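Local coordinates for protein endonuclease III (Geobacillus stearothermophilus, PDB 1ORN) that probably starts base excision repair as a [4Fe-4S] DNA glycosylase that removes damaged bases through a covalent enzyme-DNA intermediate, trapped here, at residues Glu114-Lys117 with Gly122-Thr125; Phe59-Thr64 with Leu73-Gln78. One frame throughout, in Å; residues are numbered along the deposited sequence.

Interaction 1: Glu114-Lys117 with Gly122-Thr125; sequences ELMK and GRKT. With NA (sodium ion), chain E; nucleotides of chain B.
The side chain of Met116 packs against the start of helix 123-134, where its CG lies 3.7 Å from the carbonyl O of Gly122 and its SD 3.8 Å from Arg123 CA. The chain is extended as far as SD and then bends (chi3 58°), which brings CE close to Arg123 N, so the thioether lies along the first helical turn. This van der Waals packing of Met116 on Gly122 and Arg123 is all that joins the two segments directly; further along the helix Met116 also touches Ala126. The guanidinium of Arg123 runs off to a salt bridge with Glu165.

Met116 O binds the sodium ion at 2.4 Å. Two waters and the carbonyl oxygens of Leu118 and Val121 are among the other ligands, and a further atom from outside the segments completes the shell of six. The ion thus ties down the turn between the segments.

The hydrogen bonds go to DNA. Gly122, at the N-cap, gives its N-H to OP1 of DT9 of chain B at 2.9 Å, and Thr125 grips the same oxygen twice, with N at 2.9 Å and OG1 at 2.7 Å. Beside the backbone N (chi1 -63°), OG1 is placed to join that N in holding the phosphate. The helix N-terminus probably adds favourable electrostatics. Lys124, just before Thr125, is covalently linked through NZ to the trapped DNA group. A short helix, a glycine-containing hairpin whose carbonyls hold a cation, and a longer helix with its N-terminus facing a DNA phosphate are the hallmarks of the helix-hairpin-helix motif.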
ATOM      1  N   GLU C 114     -11.375  -2.060  12.649  1.00 31.38           N
ATOM      2  CA  GLU C 114     -12.518  -1.167  12.516  1.00 30.73           C
ATOM      3  C   GLU C 114     -12.466  -0.514  11.135  1.00 27.79           C
ATOM      4  O   GLU C 114     -13.493  -0.335  10.489  1.00 27.75           O
ATOM      5  CB  GLU C 114     -12.516  -0.084  13.596  1.00 33.87           C
ATOM      6  CG  GLU C 114     -12.859  -0.586  15.003  1.00 39.55           C
ATOM      7  CD  GLU C 114     -14.160  -1.382  15.048  1.00 44.06           C
ATOM      8  OE1 GLU C 114     -15.179  -0.925  14.485  1.00 45.36           O
ATOM      9  OE2 GLU C 114     -14.165  -2.471  15.660  1.00 49.20           O
ATOM     10  N   LEU C 115     -11.267  -0.164  10.677  1.00 27.42           N
ATOM     11  CA  LEU C 115     -11.135   0.454   9.360  1.00 26.15           C
ATOM     12  C   LEU C 115     -11.640  -0.493   8.273  1.00 26.47           C
ATOM     13  O   LEU C 115     -12.244  -0.059   7.298  1.00 23.88           O
ATOM     14  CB  LEU C 115      -9.675   0.822   9.073  1.00 26.81           C
ATOM     15  CG  LEU C 115      -9.123   2.041   9.816  1.00 29.09           C
ATOM     16  CD1 LEU C 115      -7.609   2.084   9.682  1.00 32.06           C
ATOM     17  CD2 LEU C 115      -9.758   3.311   9.265  1.00 29.85           C
ATOM     18  N   MET C 116     -11.370  -1.783   8.440  1.00 25.52           N
ATOM     19  CA  MET C 116     -11.795  -2.775   7.465  1.00 26.57           C
ATOM     20  C   MET C 116     -13.304  -2.915   7.342  1.00 27.32           C
ATOM     21  O   MET C 116     -13.805  -3.515   6.387  1.00 28.02           O
ATOM     22  CB  MET C 116     -11.150  -4.123   7.781  1.00 26.63           C
ATOM     23  CG  MET C 116      -9.671  -4.161   7.427  1.00 25.95           C
ATOM     24  SD  MET C 116      -8.842  -5.679   7.895  1.00 29.43           S
ATOM     25  CE  MET C 116      -9.823  -6.893   6.980  1.00 29.08           C
ATOM     26  N   LYS C 117     -14.041  -2.347   8.287  1.00 29.50           N
ATOM     27  CA  LYS C 117     -15.493  -2.411   8.215  1.00 30.27           C
ATOM     28  C   LYS C 117     -16.023  -1.392   7.206  1.00 30.94           C
ATOM     29  O   LYS C 117     -17.173  -1.468   6.770  1.00 30.81           O
ATOM     30  CB  LYS C 117     -16.102  -2.171   9.596  1.00 32.40           C
ATOM     31  CG  LYS C 117     -15.825  -3.294  10.574  1.00 34.78           C
ATOM     32  CD  LYS C 117     -16.469  -3.017  11.923  1.00 41.00           C
ATOM     33  CE  LYS C 117     -16.191  -4.141  12.911  1.00 43.22           C
ATOM     34  NZ  LYS C 117     -16.651  -5.457  12.389  1.00 48.31           N
ATOM     35  N   GLY C 122      -9.827  -2.787   2.557  1.00 23.54           N
ATOM     36  CA  GLY C 122      -9.473  -4.152   2.893  1.00 24.05           C
ATOM     37  C   GLY C 122      -8.269  -4.134   3.825  1.00 23.12           C
ATOM     38  O   GLY C 122      -7.890  -3.082   4.350  1.00 22.41           O
ATOM     39  N   ARG C 123      -7.629  -5.280   4.011  1.00 23.26           N
ATOM     40  CA  ARG C 123      -6.490  -5.323   4.912  1.00 25.60           C
ATOM     41  C   ARG C 123      -5.316  -4.435   4.469  1.00 23.45           C
ATOM     42  O   ARG C 123      -4.694  -3.778   5.299  1.00 25.25           O
ATOM     43  CB  ARG C 123      -6.032  -6.773   5.117  1.00 26.88           C
ATOM     44  CG  ARG C 123      -4.956  -6.907   6.187  1.00 27.06           C
ATOM     45  CD  ARG C 123      -4.967  -8.281   6.851  1.00 28.77           C
ATOM     46  NE  ARG C 123      -3.871  -8.395   7.805  1.00 28.62           N
ATOM     47  CZ  ARG C 123      -3.905  -9.143   8.905  1.00 30.23           C
ATOM     48  NH1 ARG C 123      -4.988  -9.853   9.207  1.00 30.48           N
ATOM     49  NH2 ARG C 123      -2.850  -9.181   9.702  1.00 28.82           N
ATOM     50  N   LYS C 124      -5.013  -4.399   3.172  1.00 22.36           N
ATOM     51  CA  LYS C 124      -3.906  -3.563   2.708  1.00 23.44           C
ATOM     52  C   LYS C 124      -4.164  -2.089   3.021  1.00 22.58           C
ATOM     53  O   LYS C 124      -3.300  -1.398   3.563  1.00 22.44           O
ATOM     54  CB  LYS C 124      -3.696  -3.756   1.195  1.00 24.01           C
ATOM     55  CG  LYS C 124      -2.621  -2.866   0.551  1.00 24.15           C
ATOM     56  CD  LYS C 124      -3.211  -1.584  -0.040  1.00 23.67           C
ATOM     57  CE  LYS C 124      -2.138  -0.776  -0.797  1.00 25.33           C
ATOM     58  NZ  LYS C 124      -2.624   0.500  -1.426  1.00 24.98           N
ATOM     59  N   THR C 125      -5.353  -1.613   2.677  1.00 22.99           N
ATOM     60  CA  THR C 125      -5.708  -0.218   2.901  1.00 22.78           C
ATOM     61  C   THR C 125      -5.664   0.131   4.381  1.00 24.12           C
ATOM     62  O   THR C 125      -5.077   1.146   4.771  1.00 21.91           O
ATOM     63  CB  THR C 125      -7.091   0.079   2.311  1.00 23.57           C
ATOM     64  OG1 THR C 125      -7.035  -0.113   0.888  1.00 24.15           O
ATOM     65  CG2 THR C 125      -7.527   1.513   2.597  1.00 24.32           C
TER
HETATM   66 NA    NA E 224     -14.127  -3.144   4.054  1.00 30.18          NA
ATOM     67  P    DT B   9      -7.365  -3.822  -0.042  1.00 24.47           P
ATOM     68  OP1  DT B   9      -7.382  -2.751   0.978  1.00 28.10           O
ATOM     69  OP2  DT B   9      -6.842  -5.169   0.295  1.00 25.70           O
ATOM     70  O5'  DT B   9      -8.835  -3.984  -0.612  1.00 26.15           O
ATOM     71  C5'  DT B   9      -9.523  -2.840  -1.092  1.00 23.80           C
ATOM     72  C4'  DT B   9     -10.893  -3.219  -1.596  1.00 25.23           C
ATOM     73  O4'  DT B   9     -10.780  -3.890  -2.874  1.00 25.14           O
ATOM     74  C3'  DT B   9     -11.673  -4.153  -0.668  1.00 24.76           C
ATOM     75  O3'  DT B   9     -12.893  -3.518  -0.282  1.00 26.80           O
ATOM     76  C2'  DT B   9     -11.907  -5.410  -1.502  1.00 25.49           C
ATOM     77  C1'  DT B   9     -11.750  -4.931  -2.943  1.00 23.81           C
ATOM     78  N1   DT B   9     -11.254  -5.956  -3.895  1.00 25.04           N
ATOM     79  C2   DT B   9     -11.905  -6.105  -5.114  1.00 26.95           C
ATOM     80  O2   DT B   9     -12.876  -5.447  -5.434  1.00 28.76           O
ATOM     81  N3   DT B   9     -11.370  -7.065  -5.938  1.00 27.90           N
ATOM     82  C4   DT B   9     -10.284  -7.881  -5.673  1.00 29.83           C
ATOM     83  O4   DT B   9      -9.911  -8.701  -6.512  1.00 32.56           O
ATOM     84  C5   DT B   9      -9.665  -7.681  -4.376  1.00 26.34           C
ATOM     85  C7   DT B   9      -8.497  -8.531  -3.991  1.00 26.71           C
ATOM     86  C6   DT B   9     -10.173  -6.738  -3.572  1.00 24.82           C
ATOM     87  P    DG B   8      -2.117  -2.413  -5.472  1.00 25.40           P
ATOM     88  OP1  DG B   8      -1.524  -3.771  -5.443  1.00 26.35           O
ATOM     89  OP2  DG B   8      -2.287  -1.714  -6.782  1.00 25.86           O
ATOM     90  O5'  DG B   8      -3.545  -2.456  -4.773  1.00 26.13           O
ATOM     91  C5'  DG B   8      -3.799  -3.321  -3.667  1.00 24.63           C
ATOM     92  C4'  DG B   8      -5.239  -3.167  -3.240  1.00 24.84           C
ATOM     93  O4'  DG B   8      -6.108  -3.430  -4.366  1.00 27.46           O
ATOM     94  C3'  DG B   8      -5.738  -4.051  -2.101  1.00 24.59           C
ATOM     95  O3'  DG B   8      -6.600  -3.224  -1.320  1.00 24.55           O
ATOM     96  C2'  DG B   8      -6.489  -5.163  -2.821  1.00 23.81           C
ATOM     97  C1'  DG B   8      -7.030  -4.467  -4.061  1.00 26.51           C
ATOM     98  N9   DG B   8      -7.136  -5.305  -5.252  1.00 24.78           N
ATOM     99  C8   DG B   8      -6.293  -6.317  -5.640  1.00 26.76           C
ATOM    100  N7   DG B   8      -6.618  -6.841  -6.793  1.00 29.94           N
ATOM    101  C5   DG B   8      -7.750  -6.139  -7.184  1.00 29.13           C
ATOM    102  C6   DG B   8      -8.550  -6.251  -8.361  1.00 31.42           C
ATOM    103  O6   DG B   8      -8.391  -6.996  -9.333  1.00 34.00           O
ATOM    104  N1   DG B   8      -9.620  -5.362  -8.339  1.00 31.15           N
ATOM    105  C2   DG B   8      -9.883  -4.471  -7.326  1.00 31.54           C
ATOM    106  N2   DG B   8     -10.969  -3.700  -7.484  1.00 30.91           N
ATOM    107  N3   DG B   8      -9.136  -4.344  -6.235  1.00 30.12           N
ATOM    108  C4   DG B   8      -8.096  -5.203  -6.232  1.00 29.88           C
TER
HETATM  109  O   HOH W   1     -16.388  -3.512   4.482  1.00 34.49           O
HETATM  110  O   HOH W   2     -13.859  -5.692   3.817  1.00 43.12           O

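Interaction 2: Phe59-Thr64 with Leu73-Gln78; sequences FEKYRT and LEELEQ
Lys61 and Glu75 reach for one another with fully stretched side chains, and Tyr62 lies beside them against Leu76. In Lys61, CG stands anti to the backbone N (chi1 179°) and every later torsion is also near 180°, which carries NZ out from the flank of the last turn of helix 48-61, toward helix 73-79. Glu75 adopts the same extended form from that second helix. The two chains approach at a slant, with Lys61 NZ 3.1 Å from Glu75 OE1 in a hydrogen-bonded salt bridge. The ammonium approaches that oxygen on its anti side, 19° out of the carboxylate plane. The stronger partner of Lys61 NZ is Asp79, also by a salt bridge.

Tyr62, the first residue to leave helical geometry, sends its ring the same way. One face of the ring is lined by the aliphatic part of Lys61, whose CG sits 3.6 Å above the plane and toward the rim. At the phenol end, Leu76 CD1 comes in obliquely, 3.8 Å from Tyr62 OH and 3.9 Å from CZ. The hydroxyl itself is hydrogen-bonded to Asp79, and Tyr68 stacks on the ring.

Polar and apolar contacts thus run side by side: a more exposed ion pair beside a buried phenol and leucine. Asp79 engages both the ammonium and the hydroxyl, so the charge of Lys61 is probably shared between two carboxylates while the Tyr62 ring is anchored at its polar end.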
ATOM      1  N   PHE C  59      -9.054  17.269  -2.947  1.00 33.96           N
ATOM      2  CA  PHE C  59      -8.959  17.689  -1.558  1.00 35.96           C
ATOM      3  C   PHE C  59      -9.206  19.177  -1.341  1.00 37.80           C
ATOM      4  O   PHE C  59      -9.210  19.650  -0.205  1.00 38.46           O
ATOM      5  CB  PHE C  59      -7.610  17.277  -0.963  1.00 32.06           C
ATOM      6  CG  PHE C  59      -7.412  15.779  -0.876  1.00 32.43           C
ATOM      7  CD1 PHE C  59      -8.497  14.904  -0.993  1.00 32.04           C
ATOM      8  CD2 PHE C  59      -6.146  15.244  -0.651  1.00 31.33           C
ATOM      9  CE1 PHE C  59      -8.318  13.516  -0.884  1.00 32.27           C
ATOM     10  CE2 PHE C  59      -5.955  13.867  -0.541  1.00 31.97           C
ATOM     11  CZ  PHE C  59      -7.048  12.999  -0.659  1.00 31.48           C
ATOM     12  N   GLU C  60      -9.407  19.914  -2.426  1.00 40.97           N
ATOM     13  CA  GLU C  60      -9.708  21.337  -2.311  1.00 44.05           C
ATOM     14  C   GLU C  60     -11.222  21.475  -2.352  1.00 43.85           C
ATOM     15  O   GLU C  60     -11.799  22.347  -1.696  1.00 45.95           O
ATOM     16  CB  GLU C  60      -9.069  22.128  -3.455  1.00 46.54           C
ATOM     17  CG  GLU C  60      -7.556  22.208  -3.350  1.00 51.16           C
ATOM     18  CD  GLU C  60      -7.101  22.623  -1.961  1.00 53.44           C
ATOM     19  OE1 GLU C  60      -7.461  23.736  -1.520  1.00 55.68           O
ATOM     20  OE2 GLU C  60      -6.389  21.832  -1.305  1.00 54.94           O
ATOM     21  N   LYS C  61     -11.860  20.595  -3.117  1.00 42.30           N
ATOM     22  CA  LYS C  61     -13.312  20.594  -3.250  1.00 41.14           C
ATOM     23  C   LYS C  61     -13.994  19.917  -2.062  1.00 40.55           C
ATOM     24  O   LYS C  61     -15.021  20.390  -1.574  1.00 40.67           O
ATOM     25  CB  LYS C  61     -13.719  19.883  -4.540  1.00 41.29           C
ATOM     26  CG  LYS C  61     -15.221  19.805  -4.757  1.00 41.35           C
ATOM     27  CD  LYS C  61     -15.540  19.324  -6.164  1.00 42.78           C
ATOM     28  CE  LYS C  61     -17.037  19.272  -6.416  1.00 42.10           C
ATOM     29  NZ  LYS C  61     -17.328  18.881  -7.826  1.00 42.81           N
ATOM     30  N   TYR C  62     -13.415  18.810  -1.606  1.00 38.65           N
ATOM     31  CA  TYR C  62     -13.953  18.053  -0.482  1.00 39.16           C
ATOM     32  C   TYR C  62     -12.931  18.055   0.656  1.00 39.10           C
ATOM     33  O   TYR C  62     -11.756  17.760   0.436  1.00 38.82           O
ATOM     34  CB  TYR C  62     -14.231  16.608  -0.912  1.00 39.04           C
ATOM     35  CG  TYR C  62     -15.109  16.457  -2.136  1.00 38.64           C
ATOM     36  CD1 TYR C  62     -16.502  16.422  -2.027  1.00 38.35           C
ATOM     37  CD2 TYR C  62     -14.548  16.323  -3.403  1.00 37.85           C
ATOM     38  CE1 TYR C  62     -17.309  16.252  -3.147  1.00 40.12           C
ATOM     39  CE2 TYR C  62     -15.347  16.157  -4.532  1.00 40.46           C
ATOM     40  CZ  TYR C  62     -16.727  16.120  -4.398  1.00 40.43           C
ATOM     41  OH  TYR C  62     -17.512  15.941  -5.513  1.00 42.80           O
ATOM     42  N   ARG C  63     -13.370  18.374   1.871  1.00 38.37           N
ATOM     43  CA  ARG C  63     -12.455  18.414   3.013  1.00 39.23           C
ATOM     44  C   ARG C  63     -12.915  17.569   4.191  1.00 37.23           C
ATOM     45  O   ARG C  63     -12.125  17.243   5.082  1.00 35.28           O
ATOM     46  CB  ARG C  63     -12.279  19.851   3.511  1.00 42.99           C
ATOM     47  CG  ARG C  63     -11.807  20.847   2.472  1.00 48.72           C
ATOM     48  CD  ARG C  63     -11.394  22.145   3.152  1.00 52.73           C
ATOM     49  NE  ARG C  63     -11.239  23.246   2.208  1.00 58.16           N
ATOM     50  CZ  ARG C  63     -12.252  23.902   1.650  1.00 59.56           C
ATOM     51  NH1 ARG C  63     -12.013  24.891   0.798  1.00 60.20           N
ATOM     52  NH2 ARG C  63     -13.505  23.576   1.949  1.00 59.96           N
ATOM     53  N   THR C  64     -14.196  17.218   4.197  1.00 34.96           N
ATOM     54  CA  THR C  64     -14.754  16.440   5.293  1.00 34.00           C
ATOM     55  C   THR C  64     -15.703  15.388   4.739  1.00 34.12           C
ATOM     56  O   THR C  64     -16.124  15.471   3.584  1.00 36.11           O
ATOM     57  CB  THR C  64     -15.559  17.347   6.238  1.00 34.61           C
ATOM     58  OG1 THR C  64     -16.767  17.744   5.582  1.00 34.75           O
ATOM     59  CG2 THR C  64     -14.758  18.603   6.580  1.00 34.46           C
ATOM     60  N   LEU C  73     -23.963  11.119  -6.510  1.00 45.96           N
ATOM     61  CA  LEU C  73     -22.958  10.114  -6.827  1.00 47.16           C
ATOM     62  C   LEU C  73     -22.307  10.384  -8.186  1.00 48.16           C
ATOM     63  O   LEU C  73     -21.088  10.266  -8.341  1.00 47.50           O
ATOM     64  CB  LEU C  73     -23.595   8.720  -6.810  1.00 47.57           C
ATOM     65  CG  LEU C  73     -22.663   7.525  -7.022  1.00 48.33           C
ATOM     66  CD1 LEU C  73     -21.561   7.546  -5.973  1.00 48.08           C
ATOM     67  CD2 LEU C  73     -23.457   6.231  -6.931  1.00 48.61           C
ATOM     68  N   GLU C  74     -23.122  10.763  -9.165  1.00 48.97           N
ATOM     69  CA  GLU C  74     -22.636  11.042 -10.515  1.00 49.64           C
ATOM     70  C   GLU C  74     -21.586  12.147 -10.551  1.00 48.06           C
ATOM     71  O   GLU C  74     -20.680  12.123 -11.386  1.00 48.06           O
ATOM     72  CB  GLU C  74     -23.803  11.430 -11.430  1.00 52.07           C
ATOM     73  CG  GLU C  74     -24.929  10.408 -11.491  1.00 56.50           C
ATOM     74  CD  GLU C  74     -25.649  10.249 -10.161  1.00 58.87           C
ATOM     75  OE1 GLU C  74     -26.076  11.275  -9.589  1.00 58.92           O
ATOM     76  OE2 GLU C  74     -25.789   9.098  -9.692  1.00 60.36           O
ATOM     77  N   GLU C  75     -21.712  13.117  -9.651  1.00 46.28           N
ATOM     78  CA  GLU C  75     -20.771  14.226  -9.601  1.00 45.03           C
ATOM     79  C   GLU C  75     -19.412  13.784  -9.068  1.00 44.03           C
ATOM     80  O   GLU C  75     -18.372  14.153  -9.618  1.00 42.77           O
ATOM     81  CB  GLU C  75     -21.328  15.355  -8.728  1.00 47.19           C
ATOM     82  CG  GLU C  75     -20.446  16.603  -8.675  1.00 49.23           C
ATOM     83  CD  GLU C  75     -21.091  17.749  -7.912  1.00 51.71           C
ATOM     84  OE1 GLU C  75     -20.431  18.797  -7.735  1.00 51.57           O
ATOM     85  OE2 GLU C  75     -22.259  17.603  -7.490  1.00 52.85           O
ATOM     86  N   LEU C  76     -19.421  13.002  -7.993  1.00 41.34           N
ATOM     87  CA  LEU C  76     -18.171  12.522  -7.415  1.00 40.41           C
ATOM     88  C   LEU C  76     -17.482  11.581  -8.408  1.00 40.27           C
ATOM     89  O   LEU C  76     -16.254  11.573  -8.523  1.00 39.46           O
ATOM     90  CB  LEU C  76     -18.436  11.803  -6.086  1.00 38.39           C
ATOM     91  CG  LEU C  76     -17.199  11.229  -5.381  1.00 37.05           C
ATOM     92  CD1 LEU C  76     -16.211  12.355  -5.060  1.00 34.99           C
ATOM     93  CD2 LEU C  76     -17.615  10.510  -4.108  1.00 37.09           C
ATOM     94  N   GLU C  77     -18.274  10.794  -9.128  1.00 40.16           N
ATOM     95  CA  GLU C  77     -17.723   9.870 -10.116  1.00 42.03           C
ATOM     96  C   GLU C  77     -16.846  10.619 -11.112  1.00 41.75           C
ATOM     97  O   GLU C  77     -15.736  10.192 -11.422  1.00 41.31           O
ATOM     98  CB  GLU C  77     -18.841   9.146 -10.873  1.00 42.98           C
ATOM     99  CG  GLU C  77     -19.542   8.046 -10.082  1.00 44.08           C
ATOM    100  CD  GLU C  77     -20.547   7.265 -10.927  1.00 46.61           C
ATOM    101  OE1 GLU C  77     -21.165   6.315 -10.399  1.00 47.43           O
ATOM    102  OE2 GLU C  77     -20.718   7.597 -12.121  1.00 47.83           O
ATOM    103  N   GLN C  78     -17.347  11.742 -11.615  1.00 42.86           N
ATOM    104  CA  GLN C  78     -16.587  12.533 -12.574  1.00 44.11           C
ATOM    105  C   GLN C  78     -15.330  13.131 -11.955  1.00 44.01           C
ATOM    106  O   GLN C  78     -14.281  13.191 -12.599  1.00 45.21           O
ATOM    107  CB  GLN C  78     -17.460  13.652 -13.155  1.00 45.42           C
ATOM    108  CG  GLN C  78     -18.494  13.161 -14.155  1.00 47.56           C
ATOM    109  CD  GLN C  78     -17.880  12.280 -15.232  1.00 48.70           C
ATOM    110  OE1 GLN C  78     -16.937  12.682 -15.918  1.00 48.50           O
ATOM    111  NE2 GLN C  78     -18.408  11.068 -15.379  1.00 49.74           N
TER

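In the fold
Interaction 2 closes before interaction 1 opens, so the two come in series along the chain, and all four segments belong to the HhH-GPD part of the protein. Their centres are about 22 Å apart and their nearest atoms about 12 Å apart, without touching. Helix 86-103, on which Leu73 packs, separates them in sequence; helix 33-43, earlier in the chain, is touched by Phe59 of interaction 2 and by Lys124 and Thr125 of interaction 1, and so is shared by both. Interaction 1 joins helix 112-115 to helix 123-134 at the DNA backbone. Interaction 2, its nearest atom about 7 Å from the nucleic acid, is structural packing of helix 48-61 on helix 73-79, further from the chain centre.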